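Local coordinates for protein (S)-imine reductase (Streptomyces sp. GF3546, PDB 4OQY) that reduces imines to amines with S selectivity, probably using NADPH as the hydride donor, at residues Ala171-Thr174 against Ile175-Thr179; Met211-Phe214 against Leu215-Tyr218; Val231-Leu234 against Ala235-Ala238; Ala259-Ala262 against Glu263-Ala267. All blocks are in the same frame, centred on the assembly; numbering follows the deposited sequence.

In the fold
All four contacts are local, within or at an end of a helix of the C-terminal domain. Contacts 3 and 4 touch, their centres about 13 Å apart, where Leu234 CD1 lies 3.6 Å from Phe265 CD2. Contacts 1 and 2 have centres about 17 Å apart in one chain, but contact 1 meets contacts 2 and 4 of the second subunit, Phe176 edge-to-face with its Phe214 and Trp177 with its Phe265. A bound NADPH passes about 5 Å from the Met236 side chain and 7 Å from that of Tyr218. Separately, the side chain of Met173 is about 6 Å from that of Ser94, a cofactor-binding residue of its own chain, consistent with an active site at the subunit interface.

Contact 1 (Ala171-Thr174 against Ile175-Thr179); sequences AQMT and IFWTT
A Met-aromatic contact one turn apart, Met173 with Trp177, marks this buried part of the long helix 163-192, which leads from the Rossmann domain into the helical C-terminal domain. The two side chains lie side by side and point the same way. Met173 is bent at both chi2 (-45°) and chi3 (-71°), which folds its methyl back to the indole, with CE 3.6 Å from Trp177 CE2. Its SD stands 5.4 Å from the centroid of the five-membered ring, obliquely placed. The flexible thioether also lets CE touch a second aromatic, lying 4.0 Å from Phe176 CD2. On another flank of the helix two threonines tie their hydroxyls back to the preceding turn, as is common for threonine buried in helices. Thr174 O receives Thr178 N and Thr178 OG1 from opposite faces of its carbonyl plane, at 3.1 and 2.6 Å respectively. Thr179 OG1 does the same to Ile175 O, also at 2.6 Å, so these buried hydroxyls are satisfied within the helix itself. Much of the surface faces the neighbouring chain, where Ser240 of the second subunit accepts the indole N-H of Trp177. Replacing Trp177 with alanine would probably leave the Ser240 hydroxyl of the second subunit without this donor and the Met173 methyl without the ring it rests against. Tryptophan suits the place because one large group offers both a broad apolar surface and a single N-H. Gln172 turns elsewhere, its NE2 bonded to Gln120 O.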
ATOM      1  N   ALA B 171      12.188   3.929   5.169  1.00 19.74           N
ATOM      2  CA  ALA B 171      11.614   2.796   4.425  1.00 20.15           C
ATOM      3  C   ALA B 171      10.148   2.634   4.796  1.00 20.44           C
ATOM      4  O   ALA B 171       9.287   2.464   3.935  1.00 20.25           O
ATOM      5  CB  ALA B 171      12.389   1.515   4.688  1.00 20.39           C
ATOM      6  N   GLN B 172       9.884   2.679   6.093  1.00 21.06           N
ATOM      7  CA  GLN B 172       8.510   2.617   6.591  1.00 21.84           C
ATOM      8  C   GLN B 172       7.643   3.734   5.995  1.00 21.50           C
ATOM      9  O   GLN B 172       6.527   3.488   5.566  1.00 21.65           O
ATOM     10  CB  GLN B 172       8.509   2.644   8.134  1.00 22.67           C
ATOM     11  CG  GLN B 172       7.164   2.857   8.803  1.00 23.62           C
ATOM     12  CD  GLN B 172       7.247   2.823  10.330  1.00 24.70           C
ATOM     13  OE1 GLN B 172       8.140   2.199  10.925  1.00 25.25           O
ATOM     14  NE2 GLN B 172       6.289   3.485  10.976  1.00 25.43           N
ATOM     15  N   MET B 173       8.175   4.954   5.927  1.00 21.40           N
ATOM     16  CA  MET B 173       7.404   6.075   5.426  1.00 21.18           C
ATOM     17  C   MET B 173       7.247   5.997   3.908  1.00 20.78           C
ATOM     18  O   MET B 173       6.246   6.458   3.394  1.00 20.76           O
ATOM     19  CB  MET B 173       7.987   7.404   5.906  1.00 21.41           C
ATOM     20  CG  MET B 173       7.956   7.573   7.423  1.00 21.76           C
ATOM     21  SD  MET B 173       6.408   7.100   8.208  1.00 22.65           S
ATOM     22  CE  MET B 173       5.410   8.462   7.598  1.00 22.49           C
ATOM     23  N   THR B 174       8.186   5.357   3.206  1.00 20.31           N
ATOM     24  CA  THR B 174       8.035   5.105   1.767  1.00 20.12           C
ATOM     25  C   THR B 174       6.763   4.297   1.465  1.00 20.23           C
ATOM     26  O   THR B 174       5.923   4.665   0.627  1.00 20.38           O
ATOM     27  CB  THR B 174       9.271   4.344   1.198  1.00 20.08           C
ATOM     28  OG1 THR B 174      10.470   5.090   1.445  1.00 19.79           O
ATOM     29  CG2 THR B 174       9.120   4.092  -0.281  1.00 20.09           C
ATOM     30  N   ILE B 175       6.632   3.191   2.168  1.00 20.24           N
ATOM     31  CA  ILE B 175       5.471   2.338   2.043  1.00 20.43           C
ATOM     32  C   ILE B 175       4.206   3.047   2.518  1.00 20.39           C
ATOM     33  O   ILE B 175       3.167   2.962   1.862  1.00 20.48           O
ATOM     34  CB  ILE B 175       5.687   1.040   2.828  1.00 20.66           C
ATOM     35  CG1 ILE B 175       6.813   0.241   2.175  1.00 20.66           C
ATOM     36  CG2 ILE B 175       4.396   0.232   2.915  1.00 21.00           C
ATOM     37  CD1 ILE B 175       7.344  -0.887   3.037  1.00 20.98           C
ATOM     38  N   PHE B 176       4.280   3.741   3.650  1.00 20.36           N
ATOM     39  CA  PHE B 176       3.105   4.409   4.207  1.00 20.52           C
ATOM     40  C   PHE B 176       2.534   5.470   3.279  1.00 20.53           C
ATOM     41  O   PHE B 176       1.350   5.438   2.954  1.00 20.63           O
ATOM     42  CB  PHE B 176       3.415   5.075   5.528  1.00 20.53           C
ATOM     43  CG  PHE B 176       2.226   5.681   6.152  1.00 20.88           C
ATOM     44  CD1 PHE B 176       1.312   4.870   6.813  1.00 21.26           C
ATOM     45  CD2 PHE B 176       1.975   7.026   6.068  1.00 20.84           C
ATOM     46  CE1 PHE B 176       0.179   5.408   7.381  1.00 21.68           C
ATOM     47  CE2 PHE B 176       0.841   7.566   6.659  1.00 21.22           C
ATOM     48  CZ  PHE B 176      -0.054   6.757   7.307  1.00 21.64           C
ATOM     49  N   TRP B 177       3.387   6.401   2.827  1.00 20.28           N
ATOM     50  CA  TRP B 177       2.901   7.494   1.983  1.00 20.42           C
ATOM     51  C   TRP B 177       2.471   7.026   0.594  1.00 20.48           C
ATOM     52  O   TRP B 177       1.485   7.512   0.053  1.00 20.60           O
ATOM     53  CB  TRP B 177       3.932   8.608   1.852  1.00 20.25           C
ATOM     54  CG  TRP B 177       4.222   9.359   3.115  1.00 20.40           C
ATOM     55  CD1 TRP B 177       5.445   9.550   3.660  1.00 20.31           C
ATOM     56  CD2 TRP B 177       3.286  10.041   3.981  1.00 20.66           C
ATOM     57  NE1 TRP B 177       5.347  10.293   4.807  1.00 20.45           N
ATOM     58  CE2 TRP B 177       4.034  10.608   5.029  1.00 20.61           C
ATOM     59  CE3 TRP B 177       1.907  10.252   3.953  1.00 21.00           C
ATOM     60  CZ2 TRP B 177       3.447  11.362   6.048  1.00 20.88           C
ATOM     61  CZ3 TRP B 177       1.327  11.000   4.960  1.00 21.32           C
ATOM     62  CH2 TRP B 177       2.098  11.545   5.997  1.00 21.22           C
ATOM     63  N   THR B 178       3.214   6.090   0.023  1.00 20.54           N
ATOM     64  CA  THR B 178       2.855   5.556  -1.270  1.00 20.84           C
ATOM     65  C   THR B 178       1.505   4.833  -1.206  1.00 21.27           C
ATOM     66  O   THR B 178       0.664   4.991  -2.079  1.00 21.33           O
ATOM     67  CB  THR B 178       3.974   4.660  -1.838  1.00 20.77           C
ATOM     68  OG1 THR B 178       5.209   5.385  -1.820  1.00 20.87           O
ATOM     69  CG2 THR B 178       3.669   4.272  -3.247  1.00 20.89           C
ATOM     70  N   THR B 179       1.292   4.055  -0.161  1.00 21.55           N
ATOM     71  CA  THR B 179       0.053   3.329  -0.020  1.00 22.15           C
ATOM     72  C   THR B 179      -1.087   4.298   0.212  1.00 22.56           C
ATOM     73  O   THR B 179      -2.157   4.175  -0.383  1.00 22.58           O
ATOM     74  CB  THR B 179       0.151   2.347   1.139  1.00 22.43           C
ATOM     75  OG1 THR B 179       1.246   1.471   0.893  1.00 22.47           O
ATOM     76  CG2 THR B 179      -1.120   1.548   1.268  1.00 23.01           C
TER

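Contact 2 (Met211-Phe214 against Leu215-Tyr218); sequences MPHF and LELY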
ATOM      1  N   MET B 211      -2.123  -6.750   0.271  1.00 35.30           N
ATOM      2  CA  MET B 211      -0.653  -6.843   0.241  1.00 35.11           C
ATOM      3  C   MET B 211      -0.039  -7.524   1.476  1.00 33.72           C
ATOM      4  O   MET B 211       0.730  -8.460   1.333  1.00 32.98           O
ATOM      5  CB  MET B 211      -0.025  -5.463   0.029  1.00 35.37           C
ATOM      6  CG  MET B 211       1.497  -5.491  -0.055  1.00 36.89           C
ATOM      7  SD  MET B 211       2.006  -6.285  -1.604  1.00 38.86           S
ATOM      8  CE  MET B 211       3.760  -6.200  -1.373  1.00 39.03           C
ATOM      9  N   PRO B 212      -0.363  -7.050   2.692  1.00 33.26           N
ATOM     10  CA  PRO B 212       0.253  -7.726   3.832  1.00 33.66           C
ATOM     11  C   PRO B 212      -0.113  -9.201   3.873  1.00 34.40           C
ATOM     12  O   PRO B 212       0.697 -10.019   4.312  1.00 34.16           O
ATOM     13  CB  PRO B 212      -0.277  -6.968   5.054  1.00 33.52           C
ATOM     14  CG  PRO B 212      -1.296  -6.007   4.550  1.00 33.36           C
ATOM     15  CD  PRO B 212      -1.066  -5.821   3.084  1.00 33.12           C
ATOM     16  N   HIS B 213      -1.318  -9.528   3.413  1.00 35.21           N
ATOM     17  CA  HIS B 213      -1.727 -10.911   3.247  1.00 36.40           C
ATOM     18  C   HIS B 213      -0.894 -11.589   2.168  1.00 35.82           C
ATOM     19  O   HIS B 213      -0.318 -12.640   2.396  1.00 36.40           O
ATOM     20  CB  HIS B 213      -3.216 -10.988   2.928  1.00 37.37           C
ATOM     21  CG  HIS B 213      -3.739 -12.389   2.810  1.00 38.90           C
ATOM     22  ND1 HIS B 213      -3.612 -13.310   3.830  1.00 40.20           N
ATOM     23  CD2 HIS B 213      -4.375 -13.031   1.797  1.00 39.41           C
ATOM     24  CE1 HIS B 213      -4.159 -14.455   3.459  1.00 40.99           C
ATOM     25  NE2 HIS B 213      -4.631 -14.313   2.231  1.00 41.31           N
ATOM     26  N   PHE B 214      -0.816 -10.997   0.990  1.00 35.14           N
ATOM     27  CA  PHE B 214       0.044 -11.545  -0.024  1.00 34.77           C
ATOM     28  C   PHE B 214       1.463 -11.793   0.518  1.00 34.29           C
ATOM     29  O   PHE B 214       2.017 -12.869   0.318  1.00 33.97           O
ATOM     30  CB  PHE B 214       0.046 -10.621  -1.238  1.00 34.48           C
ATOM     31  CG  PHE B 214       1.094 -10.955  -2.266  1.00 34.66           C
ATOM     32  CD1 PHE B 214       0.870 -11.959  -3.197  1.00 35.20           C
ATOM     33  CD2 PHE B 214       2.291 -10.246  -2.321  1.00 34.41           C
ATOM     34  CE1 PHE B 214       1.827 -12.263  -4.160  1.00 35.66           C
ATOM     35  CE2 PHE B 214       3.260 -10.555  -3.276  1.00 34.81           C
ATOM     36  CZ  PHE B 214       3.024 -11.564  -4.200  1.00 35.03           C
ATOM     37  N   LEU B 215       2.044 -10.842   1.236  1.00 33.72           N
ATOM     38  CA  LEU B 215       3.429 -11.040   1.698  1.00 34.05           C
ATOM     39  C   LEU B 215       3.552 -12.136   2.733  1.00 35.68           C
ATOM     40  O   LEU B 215       4.507 -12.891   2.730  1.00 36.33           O
ATOM     41  CB  LEU B 215       3.992  -9.775   2.295  1.00 33.33           C
ATOM     42  CG  LEU B 215       4.143  -8.661   1.278  1.00 32.54           C
ATOM     43  CD1 LEU B 215       4.494  -7.391   2.032  1.00 32.20           C
ATOM     44  CD2 LEU B 215       5.203  -9.029   0.244  1.00 32.49           C
ATOM     45  N   GLU B 216       2.609 -12.197   3.650  1.00 36.68           N
ATOM     46  CA  GLU B 216       2.617 -13.250   4.638  1.00 38.64           C
ATOM     47  C   GLU B 216       2.728 -14.627   3.959  1.00 39.28           C
ATOM     48  O   GLU B 216       3.489 -15.469   4.414  1.00 39.95           O
ATOM     49  CB  GLU B 216       1.354 -13.129   5.493  1.00 40.42           C
ATOM     50  CG  GLU B 216       1.002 -14.339   6.344  1.00 42.64           C
ATOM     51  CD  GLU B 216      -0.326 -14.169   7.075  1.00 44.09           C
ATOM     52  OE1 GLU B 216      -1.331 -13.753   6.444  1.00 45.02           O
ATOM     53  OE2 GLU B 216      -0.361 -14.462   8.287  1.00 45.26           O
ATOM     54  N   LEU B 217       1.999 -14.848   2.862  1.00 39.20           N
ATOM     55  CA  LEU B 217       1.999 -16.159   2.179  1.00 39.99           C
ATOM     56  C   LEU B 217       3.048 -16.410   1.074  1.00 39.31           C
ATOM     57  O   LEU B 217       3.557 -17.527   0.943  1.00 40.29           O
ATOM     58  CB  LEU B 217       0.607 -16.461   1.595  1.00 40.57           C
ATOM     59  CG  LEU B 217      -0.471 -17.088   2.461  1.00 41.63           C
ATOM     60  CD1 LEU B 217       0.145 -17.876   3.599  1.00 42.38           C
ATOM     61  CD2 LEU B 217      -1.432 -16.035   2.977  1.00 41.53           C
ATOM     62  N   TYR B 218       3.366 -15.414   0.267  1.00 38.11           N
ATOM     63  CA  TYR B 218       4.107 -15.699  -0.973  1.00 37.80           C
ATOM     64  C   TYR B 218       5.602 -15.339  -0.880  1.00 37.63           C
ATOM     65  O   TYR B 218       6.051 -14.631   0.033  1.00 37.53           O
ATOM     66  CB  TYR B 218       3.461 -14.988  -2.167  1.00 36.60           C
ATOM     67  CG  TYR B 218       2.069 -15.467  -2.587  1.00 36.54           C
ATOM     68  CD1 TYR B 218       0.934 -15.075  -1.881  1.00 36.46           C
ATOM     69  CD2 TYR B 218       1.884 -16.254  -3.727  1.00 36.34           C
ATOM     70  CE1 TYR B 218      -0.334 -15.465  -2.278  1.00 36.74           C
ATOM     71  CE2 TYR B 218       0.615 -16.648  -4.135  1.00 36.52           C
ATOM     72  CZ  TYR B 218      -0.495 -16.250  -3.409  1.00 36.97           C
ATOM     73  OH  TYR B 218      -1.780 -16.635  -3.787  1.00 37.68           O
TER
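Phe214 O is gripped by two backbone N-H groups at the last turn of helix 210-217: Tyr218 N bonds it at 2.9 Å, and Leu217 N adds a weak bond. One turn earlier the bond from Leu215 N to Met211 O is shorter, 2.7 Å. This is i to i+4 packing at a helix C-terminus, just before a part of the chain that is not modelled. The Phe214 and Tyr218 rings are near parallel, their planes 22° apart, but slid so far that they barely overlap, with centroids 4.8 Å from each other. Tyr218 CB lies over the phenyl face, a CH-pi contact 4.1 Å from the Phe214 centroid. Phe214 CE1 in turn lies over a face of the tyrosine ring, toward its rim. With chi1 at 170°, CG of Phe214 is swung beside its own carbonyl carbon, which brings the phenyl along the helix toward the later residue. Phenylalanine suits a place that also receives Phe176 of the second subunit. Nearby, the methyl at the end of the unbranched, flexible Met211 chain, CE, packs at 3.6 Å from Leu215 CD2. On the exposed flank Glu216 OE1 comes to the edge of the His213 imidazole, near its plane. Ring and carboxylate planes stand 81° apart, and the bond from His213 ND1 to Glu216 OE1 is a weak one of 3.5 Å.

Contact 3 (Val231-Leu234 against Ala235-Ala238); sequences VDRL and AMGA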
ATOM      1  N   VAL B 231       2.769 -18.230 -13.636  1.00 40.32           N
ATOM      2  CA  VAL B 231       2.631 -17.546 -12.331  1.00 39.20           C
ATOM      3  C   VAL B 231       3.938 -16.900 -11.851  1.00 38.16           C
ATOM      4  O   VAL B 231       5.039 -17.360 -12.209  1.00 38.77           O
ATOM      5  CB  VAL B 231       2.103 -18.498 -11.231  1.00 40.73           C
ATOM      6  CG1 VAL B 231       3.099 -19.622 -10.945  1.00 41.85           C
ATOM      7  CG2 VAL B 231       1.768 -17.728  -9.953  1.00 40.43           C
ATOM      8  N   ASP B 232       3.810 -15.848 -11.033  1.00 34.86           N
ATOM      9  CA  ASP B 232       4.966 -15.055 -10.619  1.00 33.85           C
ATOM     10  C   ASP B 232       5.737 -14.646 -11.876  1.00 32.48           C
ATOM     11  O   ASP B 232       6.963 -14.799 -11.923  1.00 32.49           O
ATOM     12  CB  ASP B 232       5.887 -15.830  -9.674  1.00 34.12           C
ATOM     13  CG  ASP B 232       6.956 -14.948  -9.068  1.00 34.36           C
ATOM     14  OD1 ASP B 232       6.699 -13.740  -8.867  1.00 33.86           O
ATOM     15  OD2 ASP B 232       8.055 -15.459  -8.794  1.00 35.05           O
ATOM     16  N   ARG B 233       5.007 -14.174 -12.892  1.00 30.83           N
ATOM     17  CA  ARG B 233       5.626 -13.691 -14.136  1.00 30.12           C
ATOM     18  C   ARG B 233       5.440 -12.191 -14.241  1.00 27.82           C
ATOM     19  O   ARG B 233       4.308 -11.688 -14.235  1.00 26.36           O
ATOM     20  CB  ARG B 233       5.029 -14.344 -15.393  1.00 31.62           C
ATOM     21  CG  ARG B 233       5.622 -15.711 -15.737  1.00 33.88           C
ATOM     22  CD  ARG B 233       5.013 -16.363 -16.987  1.00 35.25           C
ATOM     23  NE  ARG B 233       5.260 -15.597 -18.218  1.00 36.37           N
ATOM     24  CZ  ARG B 233       4.332 -14.997 -18.977  1.00 36.76           C
ATOM     25  NH1 ARG B 233       3.033 -15.037 -18.677  1.00 37.30           N
ATOM     26  NH2 ARG B 233       4.715 -14.345 -20.070  1.00 38.16           N
ATOM     27  N   LEU B 234       6.550 -11.474 -14.367  1.00 26.49           N
ATOM     28  CA  LEU B 234       6.502 -10.019 -14.539  1.00 25.51           C
ATOM     29  C   LEU B 234       5.551  -9.567 -15.658  1.00 24.62           C
ATOM     30  O   LEU B 234       4.845  -8.574 -15.491  1.00 23.89           O
ATOM     31  CB  LEU B 234       7.900  -9.457 -14.791  1.00 25.87           C
ATOM     32  CG  LEU B 234       7.926  -7.946 -15.014  1.00 25.74           C
ATOM     33  CD1 LEU B 234       7.587  -7.227 -13.729  1.00 25.30           C
ATOM     34  CD2 LEU B 234       9.281  -7.493 -15.504  1.00 26.49           C
ATOM     35  N   ALA B 235       5.550 -10.280 -16.785  1.00 24.60           N
ATOM     36  CA  ALA B 235       4.666  -9.964 -17.919  1.00 24.50           C
ATOM     37  C   ALA B 235       3.183  -9.864 -17.565  1.00 24.24           C
ATOM     38  O   ALA B 235       2.465  -9.021 -18.094  1.00 22.98           O
ATOM     39  CB  ALA B 235       4.849 -10.985 -19.020  1.00 25.17           C
ATOM     40  N   MET B 236       2.723 -10.752 -16.680  1.00 24.99           N
ATOM     41  CA  MET B 236       1.338 -10.710 -16.249  1.00 25.77           C
ATOM     42  C   MET B 236       1.067  -9.468 -15.415  1.00 23.75           C
ATOM     43  O   MET B 236       0.019  -8.820 -15.557  1.00 23.10           O
ATOM     44  CB  MET B 236       0.987 -12.006 -15.486  1.00 28.53           C
ATOM     45  CG  MET B 236       1.202 -13.272 -16.322  1.00 32.05           C
ATOM     46  SD  MET B 236      -0.007 -13.641 -17.650  1.00 39.47           S
ATOM     47  CE  MET B 236       0.490 -12.661 -19.076  1.00 38.29           C
ATOM     48  N   GLY B 237       2.005  -9.138 -14.536  1.00 22.65           N
ATOM     49  CA  GLY B 237       1.926  -7.913 -13.758  1.00 21.65           C
ATOM     50  C   GLY B 237       1.892  -6.688 -14.645  1.00 21.05           C
ATOM     51  O   GLY B 237       1.082  -5.795 -14.444  1.00 20.51           O
ATOM     52  N   ALA B 238       2.784  -6.641 -15.635  1.00 20.82           N
ATOM     53  CA  ALA B 238       2.801  -5.537 -16.575  1.00 20.69           C
ATOM     54  C   ALA B 238       1.471  -5.358 -17.299  1.00 20.17           C
ATOM     55  O   ALA B 238       1.037  -4.240 -17.499  1.00 20.07           O
ATOM     56  CB  ALA B 238       3.940  -5.717 -17.587  1.00 21.26           C
TER
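The backbone enters helix 234-251 with Arg233 at the N-cap, where an extended conformation (phi -112°, psi 123°) gives way to helical values at Leu234. Its carbonyl begins the helical ladder loosely: Met236 N and Gly237 N each give Arg233 O a weak bond, at 3.1 and 3.4 Å. The next rung is firm, Ala238 N meeting Leu234 O at 2.8 Å. The arginine side chain, bent at chi3 (64°), runs alongside the first turn. Met236, itself kinked at chi2 and chi3, curls round one guanidinium nitrogen, its CG and SD each 3.5 Å from Arg233 NH1. Arginine suits the position because its long aliphatic arm can span the turn while its charged end meets Glu275, which forms a salt bridge with NE. A leucine in place of Arg233 would probably leave Glu275 without its opposite charge and Met236 free to turn. On the inner side Leu234 packs on Phe265 and Met269 of helix 256-270, and Gly237, bare of a side chain, lets that helix approach. Asp232, just before the cap, bonds through OD1 to Phe278 N, tying the incoming loop to the C-terminal part of the chain. Small Ala235 leaves room for the flat guanidinium: its CB lies over one face of that group, 3.5 Å from Arg233 NH2.

Contact 4 (Ala259-Ala262 against Glu263-Ala267); sequences AAVA and EIFKA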
ATOM      1  N   ALA B 259       1.122   6.209 -13.656  1.00 19.48           N
ATOM      2  CA  ALA B 259       2.123   6.282 -14.724  1.00 19.80           C
ATOM      3  C   ALA B 259       3.486   5.876 -14.201  1.00 19.65           C
ATOM      4  O   ALA B 259       4.246   5.201 -14.908  1.00 19.83           O
ATOM      5  CB  ALA B 259       2.154   7.661 -15.366  1.00 20.61           C
ATOM      6  N   ALA B 260       3.800   6.260 -12.965  1.00 19.47           N
ATOM      7  CA  ALA B 260       5.079   5.907 -12.366  1.00 19.39           C
ATOM      8  C   ALA B 260       5.184   4.419 -12.136  1.00 18.85           C
ATOM      9  O   ALA B 260       6.220   3.824 -12.359  1.00 18.86           O
ATOM     10  CB  ALA B 260       5.304   6.671 -11.071  1.00 19.48           C
ATOM     11  N   VAL B 261       4.094   3.795 -11.667  1.00 18.39           N
ATOM     12  CA  VAL B 261       4.082   2.365 -11.548  1.00 18.03           C
ATOM     13  C   VAL B 261       4.302   1.660 -12.896  1.00 18.23           C
ATOM     14  O   VAL B 261       5.062   0.706 -12.998  1.00 18.23           O
ATOM     15  CB  VAL B 261       2.738   1.909 -10.911  1.00 17.58           C
ATOM     16  CG1 VAL B 261       2.616   0.406 -10.959  1.00 17.26           C
ATOM     17  CG2 VAL B 261       2.635   2.463  -9.500  1.00 17.60           C
ATOM     18  N   ALA B 262       3.653   2.149 -13.937  1.00 18.67           N
ATOM     19  CA  ALA B 262       3.808   1.582 -15.283  1.00 19.18           C
ATOM     20  C   ALA B 262       5.230   1.730 -15.822  1.00 20.02           C
ATOM     21  O   ALA B 262       5.742   0.843 -16.504  1.00 20.22           O
ATOM     22  CB  ALA B 262       2.823   2.228 -16.239  1.00 19.41           C
ATOM     23  N   GLU B 263       5.845   2.860 -15.515  1.00 20.77           N
ATOM     24  CA  GLU B 263       7.215   3.165 -15.959  1.00 21.86           C
ATOM     25  C   GLU B 263       8.208   2.163 -15.392  1.00 21.55           C
ATOM     26  O   GLU B 263       9.145   1.706 -16.065  1.00 21.94           O
ATOM     27  CB  GLU B 263       7.600   4.541 -15.432  1.00 22.74           C
ATOM     28  CG  GLU B 263       7.196   5.658 -16.364  1.00 23.88           C
ATOM     29  CD  GLU B 263       8.279   5.892 -17.383  1.00 25.46           C
ATOM     30  OE1 GLU B 263       9.356   6.432 -17.034  1.00 26.94           O
ATOM     31  OE2 GLU B 263       8.052   5.515 -18.545  1.00 26.42           O
ATOM     32  N   ILE B 264       7.978   1.815 -14.130  1.00 20.77           N
ATOM     33  CA  ILE B 264       8.804   0.820 -13.473  1.00 20.60           C
ATOM     34  C   ILE B 264       8.607  -0.578 -14.082  1.00 20.30           C
ATOM     35  O   ILE B 264       9.584  -1.228 -14.425  1.00 20.57           O
ATOM     36  CB  ILE B 264       8.579   0.844 -11.961  1.00 20.28           C
ATOM     37  CG1 ILE B 264       9.128   2.174 -11.406  1.00 20.57           C
ATOM     38  CG2 ILE B 264       9.242  -0.357 -11.301  1.00 20.35           C
ATOM     39  CD1 ILE B 264       8.475   2.592 -10.091  1.00 20.23           C
ATOM     40  N   PHE B 265       7.364  -1.046 -14.204  1.00 19.64           N
ATOM     41  CA  PHE B 265       7.105  -2.288 -14.937  1.00 19.48           C
ATOM     42  C   PHE B 265       7.659  -2.246 -16.357  1.00 20.10           C
ATOM     43  O   PHE B 265       8.265  -3.202 -16.811  1.00 20.49           O
ATOM     44  CB  PHE B 265       5.629  -2.602 -14.976  1.00 18.87           C
ATOM     45  CG  PHE B 265       5.158  -3.282 -13.720  1.00 18.36           C
ATOM     46  CD1 PHE B 265       4.909  -2.546 -12.575  1.00 18.11           C
ATOM     47  CD2 PHE B 265       5.039  -4.657 -13.669  1.00 18.31           C
ATOM     48  CE1 PHE B 265       4.468  -3.175 -11.394  1.00 17.77           C
ATOM     49  CE2 PHE B 265       4.601  -5.285 -12.496  1.00 17.96           C
ATOM     50  CZ  PHE B 265       4.362  -4.539 -11.362  1.00 17.73           C
ATOM     51  N   LYS B 266       7.459  -1.140 -17.055  1.00 20.35           N
ATOM     52  CA  LYS B 266       8.054  -1.001 -18.406  1.00 21.12           C
ATOM     53  C   LYS B 266       9.582  -1.231 -18.397  1.00 21.71           C
ATOM     54  O   LYS B 266      10.124  -1.931 -19.264  1.00 22.31           O
ATOM     55  CB  LYS B 266       7.685   0.367 -19.000  1.00 21.55           C
ATOM     56  CG  LYS B 266       8.291   0.662 -20.359  1.00 22.68           C
ATOM     57  CD  LYS B 266       7.960   2.030 -20.933  1.00 23.27           C
ATOM     58  CE  LYS B 266       8.489   3.146 -20.050  1.00 23.36           C
ATOM     59  NZ  LYS B 266       9.351   4.130 -20.785  1.00 24.60           N
ATOM     60  N   ALA B 267      10.294  -0.653 -17.439  1.00 21.58           N
ATOM     61  CA  ALA B 267      11.743  -0.803 -17.440  1.00 22.28           C
ATOM     62  C   ALA B 267      12.145  -2.246 -17.208  1.00 22.28           C
ATOM     63  O   ALA B 267      13.110  -2.717 -17.759  1.00 22.99           O
ATOM     64  CB  ALA B 267      12.377   0.112 -16.404  1.00 22.29           C
TER
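Lys266 N binds Ala262 O at 2.7 Å in the shortest of four successive i to i+4 bonds that run through the middle of helix 256-270. Glu263 N follows with Ala259 O at 2.9 Å, while Phe265 N reaches Val261 O almost straight, the N-H...O angle being 174°. Such an unbroken alpha-helical ladder satisfies every backbone carbonyl from Ala259 to Ala262. On the exposed flank Lys266 and Glu263, three residues apart, form a salt bridge between NZ and OE2, although the position of that carboxylate oxygen is doubtful. Long charged chains suit this side, which looks toward solvent. The Glu263 chain is bent at chi2, and its CG rests 3.3 Å from Ala259 O. On the buried side Val261 and Phe265 lie side by side and point the same way, CG1 of the valine 4.1 Å from Phe265 CE1. The Phe265 side chain leaves beside its own backbone N (chi1 -82°), which carries the ring back along the preceding turn. A branched valine and a flat phenyl fill the seam with helix 234-251, where both touch Val241, and Leu281 of helix 281-285 covers Phe265 and Ile264. Leu181 of the second subunit packs on Val261, Ile264 and Phe265, and Ala260 meets its own counterpart there, a methyl being small enough for so near an approach of two helices. Ile264 CD1 lies 3.4 Å from Ala260 O, and Val261 O sits at the edge of the Phe265 ring, in its plane, 3.3 Å from CD1.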